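Local structure of metal-dependent hydrolase (Lactobacillus plantarum, 2F6K) at residues 27-31 with 170-176; 155-161 with 175-180. The protein probably catalyses decarboxylation of aminocarboxymuconate semialdehyde in tryptophan breakdown, as a manganese-binding TIM-barrel member of the amidohydrolase family. All coordinates share one frame. Residue numbers count along the deposited sequence, not the author numbering.

Contact 1. Residues 27-31 with 170-176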
loop_
_atom_site.group_PDB
_atom_site.type_symbol
_atom_site.label_atom_id
_atom_site.label_comp_id
_atom_site.label_asym_id
_atom_site.label_seq_id
_atom_site.Cartn_x
_atom_site.Cartn_y
_atom_site.Cartn_z
ATOM N N PRO A 27 -6.157 7.870 17.464
ATOM C CA PRO A 27 -5.951 8.391 16.108
ATOM C C PRO A 27 -4.484 8.757 15.867
ATOM O O PRO A 27 -3.845 9.393 16.711
ATOM C CB PRO A 27 -6.878 9.603 16.063
ATOM C CG PRO A 27 -7.987 9.209 16.991
ATOM C CD PRO A 27 -7.237 8.603 18.149
ATOM N N ASP A 28 -3.956 8.340 14.718
ATOM C CA ASP A 28 -2.564 8.607 14.354
ATOM C C ASP A 28 -1.593 8.032 15.386
ATOM O O ASP A 28 -0.444 8.464 15.466
ATOM C CB ASP A 28 -2.316 10.117 14.229
ATOM C CG ASP A 28 -3.119 10.762 13.110
ATOM O OD1 ASP A 28 -3.162 10.196 11.994
ATOM O OD2 ASP A 28 -3.692 11.846 13.345
ATOM N N GLY A 29 -2.053 7.064 16.172
ATOM C CA GLY A 29 -1.203 6.479 17.191
ATOM C C GLY A 29 -0.869 7.492 18.274
ATOM O O GLY A 29 0.113 7.344 19.002
ATOM N N TRP A 30 -1.696 8.526 18.379
ATOM C CA TRP A 30 -1.504 9.589 19.363
ATOM C C TRP A 30 -2.870 9.777 20.030
ATOM O O TRP A 30 -3.856 10.058 19.355
ATOM C CB TRP A 30 -1.046 10.856 18.625
ATOM C CG TRP A 30 -0.519 11.974 19.487
ATOM C CD1 TRP A 30 -1.251 12.932 20.138
ATOM C CD2 TRP A 30 0.860 12.262 19.771
ATOM N NE1 TRP A 30 -0.411 13.802 20.806
ATOM C CE2 TRP A 30 0.886 13.412 20.597
ATOM C CE3 TRP A 30 2.075 11.661 19.406
ATOM C CZ2 TRP A 30 2.083 13.970 21.064
ATOM C CZ3 TRP A 30 3.265 12.217 19.872
ATOM C CH2 TRP A 30 3.258 13.360 20.691
ATOM N N PRO A 31 -2.947 9.602 21.363
ATOM C CA PRO A 31 -4.198 9.743 22.124
ATOM C C PRO A 31 -4.894 11.104 22.013
ATOM O O PRO A 31 -4.297 12.152 22.282
ATOM C CB PRO A 31 -3.771 9.415 23.557
ATOM C CG PRO A 31 -2.372 9.913 23.603
ATOM C CD PRO A 31 -1.808 9.416 22.278
ATOM N N PRO A 170 4.441 6.486 16.692
ATOM C CA PRO A 170 3.360 7.461 16.505
ATOM C C PRO A 170 3.533 8.241 15.194
ATOM O O PRO A 170 4.641 8.640 14.835
ATOM C CB PRO A 170 3.467 8.338 17.753
ATOM C CG PRO A 170 3.942 7.367 18.794
ATOM C CD PRO A 170 5.016 6.591 18.046
ATOM N N VAL A 171 2.423 8.426 14.484
ATOM C CA VAL A 171 2.405 9.119 13.201
ATOM C C VAL A 171 2.979 10.538 13.196
ATOM O O VAL A 171 3.687 10.922 12.263
ATOM C CB VAL A 171 0.965 9.167 12.638
ATOM C CG1 VAL A 171 0.932 9.946 11.328
ATOM C CG2 VAL A 171 0.452 7.749 12.436
ATOM N N PRO A 172 2.677 11.338 14.230
ATOM C CA PRO A 172 3.189 12.712 14.290
ATOM C C PRO A 172 4.716 12.852 14.357
ATOM O O PRO A 172 5.257 13.895 13.983
ATOM C CB PRO A 172 2.510 13.281 15.538
ATOM C CG PRO A 172 1.227 12.528 15.598
ATOM C CD PRO A 172 1.687 11.115 15.296
ATOM N N LEU A 173 5.398 11.813 14.830
ATOM C CA LEU A 173 6.852 11.846 14.961
ATOM C C LEU A 173 7.635 11.812 13.647
ATOM O O LEU A 173 8.654 12.476 13.527
ATOM C CB LEU A 173 7.323 10.705 15.866
ATOM C CG LEU A 173 6.810 10.712 17.312
ATOM C CD1 LEU A 173 7.461 9.566 18.074
ATOM C CD2 LEU A 173 7.133 12.032 17.986
ATOM N N LEU A 174 7.170 11.045 12.667
ATOM C CA LEU A 174 7.857 10.963 11.384
ATOM C C LEU A 174 6.871 11.060 10.211
ATOM O O LEU A 174 7.158 11.692 9.188
ATOM C CB LEU A 174 8.645 9.650 11.287
ATOM C CG LEU A 174 9.285 9.368 9.924
ATOM C CD1 LEU A 174 10.409 10.363 9.669
ATOM C CD2 LEU A 174 9.807 7.947 9.884
ATOM N N GLY A 175 5.708 10.433 10.371
ATOM C CA GLY A 175 4.700 10.451 9.326
ATOM C C GLY A 175 4.246 11.841 8.916
ATOM O O GLY A 175 4.192 12.165 7.723
ATOM N N PHE A 176 3.908 12.671 9.895
ATOM C CA PHE A 176 3.464 14.022 9.587
ATOM C C PHE A 176 4.485 14.749 8.711
ATOM O O PHE A 176 4.129 15.358 7.704
ATOM C CB PHE A 176 3.232 14.810 10.874
ATOM C CG PHE A 176 1.884 14.576 11.501
ATOM C CD1 PHE A 176 0.975 13.686 10.936
ATOM C CD2 PHE A 176 1.518 15.264 12.660
ATOM C CE1 PHE A 176 -0.282 13.485 11.515
ATOM C CE2 PHE A 176 0.264 15.069 13.249
ATOM C CZ PHE A 176 -0.637 14.182 12.678
#
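A beta turn meets the first turn of a helix here: residues 27-31, in the long loop between helices 13-22 and 37-46, sit against the start of helix 171-189 in the amidohydrolase barrel. W30 N bonds back to P27 O at 2.9 Å. D28 and G29, the two central residues, both have positive phi, close to a type I' turn. The turn brings D28 O to V171 N, which donates a hydrogen bond of 3.0 Å (148°), while P172, with no amide hydrogen to offer, sets its CD 3.4 Å from D28 O. Beside this bond D28 CB rests 3.8 Å from V171 CB. D28 OD2 meets the edge of the F176 ring, 3.9 Å from CZ, and also makes a weak hydrogen bond to S58. The W30 ring sits beside the two prolines, with P170 CB at its edge; its CE3 lies 4.0 Å from both P170 CB and P172 CG, and its NE1 is bound by the carbonyl of Y269. Further along, F176 N bonds V171 O at 3.0 Å, a five-residue step that widens the helical turn; a CB on G175 would collide with that oxygen. R216 of the second subunit holds P172 O. The loop carbonyl thus takes up an amide that, at a helix start, has no preceding turn to bond to, and apolar contacts of W30 with two prolines and L173 add to that single hydrogen bond.

Contact 2. Residues 155-161 with 175-180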
loop_
_atom_site.group_PDB
_atom_site.type_symbol
_atom_site.label_atom_id
_atom_site.label_comp_id
_atom_site.label_asym_id
_atom_site.label_seq_id
_atom_site.Cartn_x
_atom_site.Cartn_y
_atom_site.Cartn_z
ATOM N N PRO A 155 -0.478 18.475 8.531
ATOM C CA PRO A 155 -0.141 17.088 8.216
ATOM C C PRO A 155 -1.118 16.050 8.733
ATOM O O PRO A 155 -1.708 16.194 9.807
ATOM C CB PRO A 155 1.258 16.931 8.820
ATOM C CG PRO A 155 1.178 17.796 10.040
ATOM C CD PRO A 155 0.457 19.037 9.526
ATOM N N ASN A 156 -1.295 15.015 7.923
ATOM C CA ASN A 156 -2.128 13.877 8.260
ATOM C C ASN A 156 -1.249 12.656 8.026
ATOM O O ASN A 156 -0.199 12.749 7.375
ATOM C CB ASN A 156 -3.349 13.790 7.351
ATOM C CG ASN A 156 -4.520 14.587 7.872
ATOM O OD1 ASN A 156 -5.621 14.057 8.022
ATOM N ND2 ASN A 156 -4.293 15.873 8.153
ATOM N N GLU A 157 -1.670 11.513 8.555
ATOM C CA GLU A 157 -0.923 10.283 8.364
ATOM C C GLU A 157 -0.842 10.040 6.867
ATOM O O GLU A 157 -1.836 10.179 6.163
ATOM C CB GLU A 157 -1.647 9.114 9.037
ATOM C CG GLU A 157 -1.183 7.742 8.561
ATOM C CD GLU A 157 -1.796 6.602 9.361
ATOM O OE1 GLU A 157 -2.991 6.709 9.724
ATOM O OE2 GLU A 157 -1.085 5.602 9.618
ATOM N N PRO A 158 0.351 9.697 6.357
ATOM C CA PRO A 158 0.511 9.437 4.920
ATOM C C PRO A 158 -0.517 8.387 4.481
ATOM O O PRO A 158 -0.810 7.453 5.236
ATOM C CB PRO A 158 1.943 8.925 4.828
ATOM C CG PRO A 158 2.629 9.687 5.926
ATOM C CD PRO A 158 1.642 9.592 7.061
ATOM N N ALA A 159 -1.066 8.537 3.275
ATOM C CA ALA A 159 -2.074 7.603 2.772
ATOM C C ALA A 159 -1.688 6.153 3.047
ATOM O O ALA A 159 -2.495 5.382 3.565
ATOM C CB ALA A 159 -2.294 7.818 1.275
ATOM N N ILE A 160 -0.457 5.785 2.702
ATOM C CA ILE A 160 0.030 4.432 2.936
ATOM C C ILE A 160 1.538 4.445 3.179
ATOM O O ILE A 160 2.262 5.293 2.645
ATOM C CB ILE A 160 -0.255 3.506 1.738
ATOM C CG1 ILE A 160 0.534 3.991 0.525
ATOM C CG2 ILE A 160 -1.744 3.485 1.425
ATOM C CD1 ILE A 160 0.466 3.053 -0.650
ATOM N N LEU A 161 2.003 3.491 3.983
ATOM C CA LEU A 161 3.420 3.369 4.324
ATOM C C LEU A 161 3.825 1.905 4.456
ATOM O O LEU A 161 2.974 1.029 4.590
ATOM C CB LEU A 161 3.700 4.064 5.660
ATOM C CG LEU A 161 3.551 5.577 5.742
ATOM C CD1 LEU A 161 3.740 6.035 7.177
ATOM C CD2 LEU A 161 4.577 6.226 4.827
ATOM N N GLY A 175 5.708 10.433 10.371
ATOM C CA GLY A 175 4.700 10.451 9.326
ATOM C C GLY A 175 4.246 11.841 8.916
ATOM O O GLY A 175 4.192 12.165 7.723
ATOM N N PHE A 176 3.908 12.671 9.895
ATOM C CA PHE A 176 3.464 14.022 9.587
ATOM C C PHE A 176 4.485 14.749 8.711
ATOM O O PHE A 176 4.129 15.358 7.704
ATOM C CB PHE A 176 3.232 14.810 10.874
ATOM C CG PHE A 176 1.884 14.576 11.501
ATOM C CD1 PHE A 176 0.975 13.686 10.936
ATOM C CD2 PHE A 176 1.518 15.264 12.660
ATOM C CE1 PHE A 176 -0.282 13.485 11.515
ATOM C CE2 PHE A 176 0.264 15.069 13.249
ATOM C CZ PHE A 176 -0.637 14.182 12.678
ATOM N N PHE A 177 5.757 14.679 9.089
ATOM C CA PHE A 177 6.788 15.347 8.316
ATOM C C PHE A 177 6.902 14.821 6.904
ATOM O O PHE A 177 7.046 15.596 5.956
ATOM C CB PHE A 177 8.138 15.256 9.013
ATOM C CG PHE A 177 8.335 16.301 10.073
ATOM C CD1 PHE A 177 9.598 16.820 10.327
ATOM C CD2 PHE A 177 7.254 16.786 10.798
ATOM C CE1 PHE A 177 9.784 17.810 11.280
ATOM C CE2 PHE A 177 7.430 17.779 11.757
ATOM C CZ PHE A 177 8.702 18.291 11.996
HETATM N N MSE A 178 6.837 13.507 6.752
HETATM C CA MSE A 178 6.931 12.937 5.423
HETATM C C MSE A 178 5.764 13.441 4.581
HETATM O O MSE A 178 5.936 13.776 3.403
HETATM C CB MSE A 178 6.926 11.411 5.496
HETATM C CG MSE A 178 8.123 10.836 6.257
HETATM SE SE MSE A 178 8.321 8.897 6.094
HETATM C CE MSE A 178 6.699 8.344 7.005
ATOM N N ASP A 179 4.584 13.540 5.189
ATOM C CA ASP A 179 3.423 13.990 4.437
ATOM C C ASP A 179 3.472 15.452 4.029
ATOM O O ASP A 179 3.121 15.793 2.896
ATOM C CB ASP A 179 2.135 13.715 5.204
ATOM C CG ASP A 179 1.027 13.226 4.293
ATOM O OD1 ASP A 179 1.193 12.153 3.673
ATOM O OD2 ASP A 179 -0.004 13.914 4.179
ATOM N N THR A 180 3.906 16.317 4.938
ATOM C CA THR A 180 4.001 17.731 4.626
ATOM C C THR A 180 4.998 17.903 3.496
ATOM O O THR A 180 4.768 18.672 2.559
ATOM C CB THR A 180 4.468 18.550 5.842
ATOM O OG1 THR A 180 3.421 18.582 6.821
ATOM C CG2 THR A 180 4.812 19.983 5.429
#
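The loop that follows barrel strand 150-154 folds over one side of helix 171-189; the two segments together bury 436 Å², and two proline rings settle on the helix surface. P155 is the first bump: its CB fits between F176 and T180, 3.6 Å from F176 CB, 3.5 Å from F176 O and 3.4 Å from T180 OG1. The F176 ring answers by reaching back along the loop, with P155 O over one face and E157 N at its edge, 3.8 Å from CE1. The second bump, P158, fills the hollow at G175, where CG comes to 3.4 Å from G175 O. A CB at this position would sit only 3.3 Å from P158 CD, so the missing side chain is what allows the ring so close. D179, one turn on, rises between the two prolines; its CB is 3.3 Å from N156 O and its OD1 3.1 Å from P158 CA. At the far end L161 CD2 closes on CE of M178, a selenomethionine here, at 3.7 Å, and P158 CG flanks the same methyl at 4.4 Å. No hydrogen bond joins the two segments. D179 instead binds T125 and N126 through OD2 and Y131 through OD1, while T125 also receives N156 N. P155 directly follows the metal ligand H154, and its side chain is about 6 Å from the manganese. Close fit holds loop to helix, and the D179 carboxylate and the N156 amide group find their partners in neighbouring loops and strands, tying this surface to the metal-bearing end of the barrel.

In the fold
The two contacts lie with centres 9 Å apart, on the same side of the chain's centre, and both use helix 171-189, sharing G175 and F176. Along the chain their segments alternate: 27-31, 155-161, 170-176, 175-180. Contact 2 is local, joining the loop after strand 150-154 to the helix that follows it, whereas contact 1 brings in a loop from the first part of the barrel, 139 residues earlier. The loops also touch, D28 OD1 lying 3.5 Å from E157 CB, and V171 CG1 is 3.5 Å from E157 CA. The helix start is thus wrapped by two loops close to the manganese site, and both contacts also meet the second subunit.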